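Local structure of putative cellulase CEL6 (Mycobacterium tuberculosis, 1UP3) at residues L75-C83 against Q132-V140. The protein is a putative endoglucanase of glycoside hydrolase family 6 that probably hydrolyses the beta-1,4 links of cellulose. Sequence-based numbering, arbitrary orientation.
Sequences LYGIPHRDC and QRQERFDLV. With BGC (beta-D-glucopyranose), chain B.
Pro79 O receives two polar partners, the guanidinium of Arg136 and a water. Arg136 NH2 donates to Pro79 O at 3.1 Å, with an N-H...O angle of 159°. The oxygen lies near the guanidinium plane, and the donor lies in the carbonyl plane. The water donates a hydrogen bond to Pro79 O and accepts one from Arg136 NE at 2.9 Å, which ties a second nitrogen to the same carbonyl. NH2 also makes a weak, bent bond to His80 O at 3.0 Å. NH1 binds Ala121 O outside the contact, so bonds from all three nitrogens fix the rotation of the group. CG of Arg136 is anti to the backbone N and the chain bends at chi3 (-72°), which turns the guanidinium toward the loop. Ile78 CG2 covers one guanidinium face.

The loop follows strand 72-75 of the parallel sheet in the distorted beta/alpha barrel of family 6. Two overlapping type II turns, Ile78 to Arg81 and His80 to Cys83, shape it. Asp82, within the second turn, accepts through OD1 a hydrogen bond from O3 of a glucose unit of the bound glycan at 2.8 Å. Cys83 is joined by a disulfide to Cys127.

Next to the arginine, along the helix, the packing is apolar. Ile78 CD1 lies 3.9 Å from Leu139 CB, and Leu139 CD1 rests against the CD corner of the Pro79 ring at 3.8 Å. Gln132 NE2 sits over one face of the His80 ring, 3.7 Å from His80 NE2, with ring and amide planes 48° apart. Gln132 OE1 accepts a hydrogen bond from Ser129 N. A second water in the ring plane links His80 NE2 to Glu135 OE1.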
ATOM      1  N   LEU A  75      -4.826  -2.831  -3.366  1.00  5.16           N
ATOM      2  CA  LEU A  75      -6.199  -3.300  -3.219  1.00  5.23           C
ATOM      3  C   LEU A  75      -6.650  -3.066  -1.791  1.00  5.65           C
ATOM      4  O   LEU A  75      -6.048  -3.574  -0.859  1.00  6.59           O
ATOM      5  CB  LEU A  75      -6.301  -4.788  -3.609  1.00  5.87           C
ATOM      6  CG  LEU A  75      -5.815  -5.126  -5.023  1.00  7.82           C
ATOM      7  CD1 LEU A  75      -6.046  -6.608  -5.313  1.00 10.74           C
ATOM      8  CD2 LEU A  75      -6.485  -4.282  -6.109  1.00 11.28           C
ATOM      9  N   TYR A  76      -7.748  -2.339  -1.610  1.00  5.13           N
ATOM     10  CA  TYR A  76      -8.194  -1.938  -0.265  1.00  5.26           C
ATOM     11  C   TYR A  76      -9.721  -2.039  -0.190  1.00  5.16           C
ATOM     12  O   TYR A  76     -10.419  -1.036   0.005  1.00  6.21           O
ATOM     13  CB  TYR A  76      -7.679  -0.514   0.018  1.00  5.07           C
ATOM     14  CG  TYR A  76      -7.747  -0.007   1.452  1.00  4.97           C
ATOM     15  CD1 TYR A  76      -7.281  -0.798   2.491  1.00  5.94           C
ATOM     16  CD2 TYR A  76      -8.203   1.266   1.732  1.00  6.88           C
ATOM     17  CE1 TYR A  76      -7.302  -0.358   3.822  1.00  8.47           C
ATOM     18  CE2 TYR A  76      -8.228   1.754   3.044  1.00  7.18           C
ATOM     19  CZ  TYR A  76      -7.753   0.949   4.079  1.00  7.07           C
ATOM     20  OH  TYR A  76      -7.791   1.421   5.389  1.00  7.74           O
ATOM     21  N   GLY A  77     -10.228  -3.246  -0.427  1.00  5.57           N
ATOM     22  CA  GLY A  77     -11.666  -3.506  -0.490  1.00  5.80           C
ATOM     23  C   GLY A  77     -12.175  -4.543   0.502  1.00  6.44           C
ATOM     24  O   GLY A  77     -13.341  -4.940   0.392  1.00  6.25           O
ATOM     25  N   ILE A  78     -11.361  -4.989   1.440  1.00  6.06           N
ATOM     26  CA  ILE A  78     -11.763  -6.124   2.317  1.00  5.98           C
ATOM     27  C   ILE A  78     -13.036  -5.800   3.091  1.00  5.79           C
ATOM     28  O   ILE A  78     -13.251  -4.661   3.511  1.00  5.98           O
ATOM     29  CB  ILE A  78     -10.600  -6.513   3.295  1.00  5.78           C
ATOM     30  CG1 ILE A  78     -10.706  -7.949   3.786  1.00  8.20           C
ATOM     31  CG2 ILE A  78     -10.504  -5.528   4.425  1.00  7.50           C
ATOM     32  CD1 ILE A  78     -10.408  -8.974   2.712  1.00  6.57           C
ATOM     33  N   PRO A  79     -13.927  -6.763   3.242  1.00  5.93           N
ATOM     34  CA  PRO A  79     -15.099  -6.524   4.084  1.00  5.40           C
ATOM     35  C   PRO A  79     -14.695  -6.153   5.516  1.00  4.91           C
ATOM     36  O   PRO A  79     -13.703  -6.646   6.035  1.00  5.43           O
ATOM     37  CB  PRO A  79     -15.856  -7.863   4.034  1.00  5.03           C
ATOM     38  CG  PRO A  79     -15.485  -8.433   2.696  1.00  6.16           C
ATOM     39  CD  PRO A  79     -14.017  -8.053   2.568  1.00  6.51           C
ATOM     40  N   HIS A  80     -15.464  -5.265   6.133  1.00  6.42           N
ATOM     41  CA  HIS A  80     -15.166  -4.726   7.472  1.00  7.45           C
ATOM     42  C   HIS A  80     -13.838  -3.978   7.451  1.00  7.81           C
ATOM     43  O   HIS A  80     -13.096  -4.014   8.424  1.00  7.93           O
ATOM     44  CB  HIS A  80     -15.163  -5.818   8.576  1.00  7.86           C
ATOM     45  CG  HIS A  80     -16.248  -6.827   8.405  1.00  9.19           C
ATOM     46  ND1 HIS A  80     -17.572  -6.457   8.325  1.00 13.40           N
ATOM     47  CD2 HIS A  80     -16.215  -8.166   8.226  1.00 10.94           C
ATOM     48  CE1 HIS A  80     -18.313  -7.531   8.118  1.00 13.09           C
ATOM     49  NE2 HIS A  80     -17.518  -8.583   8.041  1.00 12.75           N
ATOM     50  N   ARG A  81     -13.568  -3.279   6.329  1.00  6.55           N
ATOM     51  CA  ARG A  81     -12.331  -2.505   6.197  1.00  6.37           C
ATOM     52  C   ARG A  81     -12.164  -1.564   7.367  1.00  7.04           C
ATOM     53  O   ARG A  81     -13.104  -0.897   7.756  1.00  8.08           O
ATOM     54  CB  ARG A  81     -12.310  -1.750   4.884  1.00  7.39           C
ATOM     55  CG  ARG A  81     -10.963  -1.216   4.473  1.00  7.27           C
ATOM     56  CD  ARG A  81     -11.045  -0.473   3.177  1.00  6.97           C
ATOM     57  NE  ARG A  81     -11.696   0.812   3.324  1.00  6.84           N
ATOM     58  CZ  ARG A  81     -11.946   1.622   2.327  1.00  7.28           C
ATOM     59  NH1 ARG A  81     -11.604   1.307   1.086  1.00  7.86           N
ATOM     60  NH2 ARG A  81     -12.506   2.790   2.557  1.00  9.43           N
ATOM     61  N   ASP A  82     -10.930  -1.543   7.906  1.00  7.28           N
ATOM     62  CA  ASP A  82     -10.551  -0.675   8.991  1.00  9.01           C
ATOM     63  C   ASP A  82     -11.363  -0.915  10.259  1.00  9.42           C
ATOM     64  O   ASP A  82     -11.359  -0.070  11.155  1.00 10.09           O
ATOM     65  CB  ASP A  82     -10.649   0.790   8.568  1.00  8.41           C
ATOM     66  CG  ASP A  82      -9.615   1.648   9.215  1.00 10.47           C
ATOM     67  OD1 ASP A  82      -8.419   1.220   9.318  1.00 10.57           O
ATOM     68  OD2 ASP A  82      -9.904   2.774   9.723  1.00 10.56           O
ATOM     69  N   CYS A  83     -12.043  -2.068  10.350  1.00 10.27           N
ATOM     70  CA  CYS A  83     -12.876  -2.367  11.510  1.00 12.29           C
ATOM     71  C   CYS A  83     -13.807  -1.199  11.853  1.00 13.08           C
ATOM     72  O   CYS A  83     -14.062  -0.940  13.023  1.00 14.46           O
ATOM     73  CB  CYS A  83     -12.005  -2.730  12.689  1.00 13.64           C
ATOM     74  SG  CYS A  83     -10.907  -4.131  12.378  1.00 21.03           S
ATOM     75  N   GLN A 132     -15.366 -14.505  11.553  1.00 11.79           N
ATOM     76  CA  GLN A 132     -15.103 -13.407  10.609  1.00 10.66           C
ATOM     77  C   GLN A 132     -13.608 -13.335  10.271  1.00 10.35           C
ATOM     78  O   GLN A 132     -13.226 -12.987   9.166  1.00  7.91           O
ATOM     79  CB  GLN A 132     -15.569 -12.090  11.184  1.00 11.01           C
ATOM     80  CG  GLN A 132     -17.047 -11.850  11.152  1.00 13.60           C
ATOM     81  CD  GLN A 132     -17.357 -10.550  11.958  1.00 19.56           C
ATOM     82  OE1 GLN A 132     -16.705 -10.253  13.008  1.00 19.59           O
ATOM     83  NE2 GLN A 132     -18.295  -9.784  11.475  1.00 24.19           N
ATOM     84  N   ARG A 133     -12.767 -13.645  11.250  1.00  9.57           N
ATOM     85  CA  ARG A 133     -11.319 -13.627  11.054  1.00 10.28           C
ATOM     86  C   ARG A 133     -10.932 -14.691  10.057  1.00 10.19           C
ATOM     87  O   ARG A 133     -10.156 -14.437   9.131  1.00 10.49           O
ATOM     88  CB  ARG A 133     -10.532 -13.993  12.333  0.55 10.71           C
ATOM     89  CG  ARG A 133     -10.462 -13.001  13.428  0.55 11.70           C
ATOM     90  CD  ARG A 133      -9.663 -13.526  14.643  0.55 12.69           C
ATOM     91  NE  ARG A 133      -9.803 -12.663  15.817  0.55 14.23           N
ATOM     92  CZ  ARG A 133      -9.079 -12.786  16.934  0.55 16.75           C
ATOM     93  NH1 ARG A 133      -8.133 -13.709  17.032  0.55 17.44           N
ATOM     94  NH2 ARG A 133      -9.285 -11.953  17.944  0.55 16.03           N
ATOM     95  N   GLN A 134     -11.479 -15.893  10.198  1.00 10.08           N
ATOM     96  CA  GLN A 134     -11.147 -16.970   9.238  1.00 12.19           C
ATOM     97  C   GLN A 134     -11.661 -16.657   7.849  1.00 10.05           C
ATOM     98  O   GLN A 134     -10.964 -16.878   6.881  1.00  9.60           O
ATOM     99  CB  GLN A 134     -11.678 -18.315   9.704  1.00 13.38           C
ATOM    100  CG  GLN A 134     -11.143 -19.524   8.870  1.00 18.58           C
ATOM    101  CD  GLN A 134      -9.600 -19.577   8.818  1.00 25.79           C
ATOM    102  OE1 GLN A 134      -8.931 -19.555   9.866  1.00 28.18           O
ATOM    103  NE2 GLN A 134      -9.033 -19.624   7.600  1.00 27.62           N
ATOM    104  N   GLU A 135     -12.835 -16.056   7.765  1.00  9.30           N
ATOM    105  CA  GLU A 135     -13.352 -15.580   6.496  1.00  9.21           C
ATOM    106  C   GLU A 135     -12.343 -14.612   5.861  1.00  8.17           C
ATOM    107  O   GLU A 135     -12.042 -14.690   4.650  1.00  8.71           O
ATOM    108  CB  GLU A 135     -14.674 -14.876   6.685  1.00 10.45           C
ATOM    109  CG  GLU A 135     -15.236 -14.397   5.370  1.00 13.67           C
ATOM    110  CD  GLU A 135     -16.463 -13.535   5.490  1.00 17.94           C
ATOM    111  OE1 GLU A 135     -16.459 -12.497   6.216  1.00 17.26           O
ATOM    112  OE2 GLU A 135     -17.434 -13.875   4.809  1.00 21.15           O
ATOM    113  N   ARG A 136     -11.857 -13.658   6.652  1.00  6.91           N
ATOM    114  CA  ARG A 136     -10.928 -12.644   6.116  1.00  6.92           C
ATOM    115  C   ARG A 136      -9.663 -13.328   5.590  1.00  6.72           C
ATOM    116  O   ARG A 136      -9.175 -12.981   4.514  1.00  7.15           O
ATOM    117  CB  ARG A 136     -10.576 -11.604   7.194  1.00  7.12           C
ATOM    118  CG  ARG A 136      -9.472 -10.623   6.774  1.00  6.96           C
ATOM    119  CD  ARG A 136      -9.324  -9.455   7.646  1.00  7.05           C
ATOM    120  NE  ARG A 136     -10.390  -8.493   7.531  1.00  6.02           N
ATOM    121  CZ  ARG A 136     -10.361  -7.310   8.115  1.00  5.61           C
ATOM    122  NH1 ARG A 136      -9.284  -6.961   8.834  1.00  7.37           N
ATOM    123  NH2 ARG A 136     -11.361  -6.484   8.037  1.00  7.06           N
ATOM    124  N   PHE A 137      -9.136 -14.282   6.349  1.00  6.94           N
ATOM    125  CA  PHE A 137      -7.924 -14.989   5.918  1.00  7.66           C
ATOM    126  C   PHE A 137      -8.209 -15.729   4.594  1.00  7.60           C
ATOM    127  O   PHE A 137      -7.385 -15.703   3.673  1.00  8.30           O
ATOM    128  CB  PHE A 137      -7.411 -15.963   6.976  1.00  8.24           C
ATOM    129  CG  PHE A 137      -6.932 -15.311   8.265  1.00  9.46           C
ATOM    130  CD1 PHE A 137      -6.588 -13.987   8.320  1.00 12.63           C
ATOM    131  CD2 PHE A 137      -6.844 -16.054   9.427  1.00 15.27           C
ATOM    132  CE1 PHE A 137      -6.152 -13.410   9.512  1.00 12.63           C
ATOM    133  CE2 PHE A 137      -6.406 -15.468  10.607  1.00 15.68           C
ATOM    134  CZ  PHE A 137      -6.052 -14.151  10.625  1.00 13.73           C
ATOM    135  N   ASP A 138      -9.384 -16.358   4.489  1.00  7.12           N
ATOM    136  CA  ASP A 138      -9.793 -17.002   3.237  1.00  8.54           C
ATOM    137  C   ASP A 138      -9.881 -16.055   2.051  1.00  7.39           C
ATOM    138  O   ASP A 138      -9.506 -16.439   0.934  1.00  8.14           O
ATOM    139  CB  ASP A 138     -11.106 -17.748   3.402  1.00  8.77           C
ATOM    140  CG  ASP A 138     -11.008 -18.914   4.354  1.00 14.30           C
ATOM    141  OD1 ASP A 138      -9.884 -19.380   4.671  1.00 18.11           O
ATOM    142  OD2 ASP A 138     -12.041 -19.416   4.835  1.00 20.62           O
ATOM    143  N   LEU A 139     -10.337 -14.820   2.284  1.00  5.80           N
ATOM    144  CA  LEU A 139     -10.422 -13.814   1.233  1.00  6.17           C
ATOM    145  C   LEU A 139      -9.044 -13.329   0.784  1.00  6.75           C
ATOM    146  O   LEU A 139      -8.813 -13.153  -0.408  1.00  7.66           O
ATOM    147  CB  LEU A 139     -11.285 -12.639   1.710  1.00  6.73           C
ATOM    148  CG  LEU A 139     -12.753 -13.012   1.908  1.00  5.68           C
ATOM    149  CD1 LEU A 139     -13.482 -11.807   2.504  1.00  6.38           C
ATOM    150  CD2 LEU A 139     -13.424 -13.523   0.699  1.00  7.16           C
ATOM    151  N   VAL A 140      -8.120 -13.170   1.726  1.00  7.38           N
ATOM    152  CA  VAL A 140      -6.781 -12.780   1.367  1.00  6.72           C
ATOM    153  C   VAL A 140      -6.111 -13.918   0.599  1.00  7.33           C
ATOM    154  O   VAL A 140      -5.402 -13.675  -0.369  1.00  8.16           O
ATOM    155  CB  VAL A 140      -5.970 -12.304   2.587  1.00  6.64           C
ATOM    156  CG1 VAL A 140      -4.526 -11.994   2.168  1.00  7.82           C
ATOM    157  CG2 VAL A 140      -6.638 -11.057   3.164  1.00  7.90           C
TER
HETATM  158  C2  BGC B   4      -5.033   2.272  11.668  1.00 10.07           C
HETATM  159  C3  BGC B   4      -5.157   2.192  10.154  1.00 10.22           C
HETATM  160  C4  BGC B   4      -3.851   2.620   9.483  1.00  8.66           C
HETATM  161  C5  BGC B   4      -2.690   1.821  10.114  1.00  6.00           C
HETATM  162  C6  BGC B   4      -1.327   2.313   9.607  1.00  6.77           C
HETATM  163  C1  BGC B   4      -3.816   1.467  12.136  1.00  9.85           C
HETATM  164  O2  BGC B   4      -6.247   1.851  12.318  1.00 13.03           O
HETATM  165  O3  BGC B   4      -6.245   2.966   9.673  1.00 10.65           O
HETATM  166  O4  BGC B   4      -3.869   2.404   8.069  1.00  9.94           O
HETATM  167  O5  BGC B   4      -2.653   1.967  11.524  1.00  8.49           O
HETATM  168  O6  BGC B   4      -0.282   1.518  10.133  1.00  7.16           O
HETATM  169  O   HOH W   1     -12.843  -9.326   6.242  1.00  8.05           O
HETATM  170  O   HOH W   2     -18.421 -11.047   7.254  1.00 16.51           O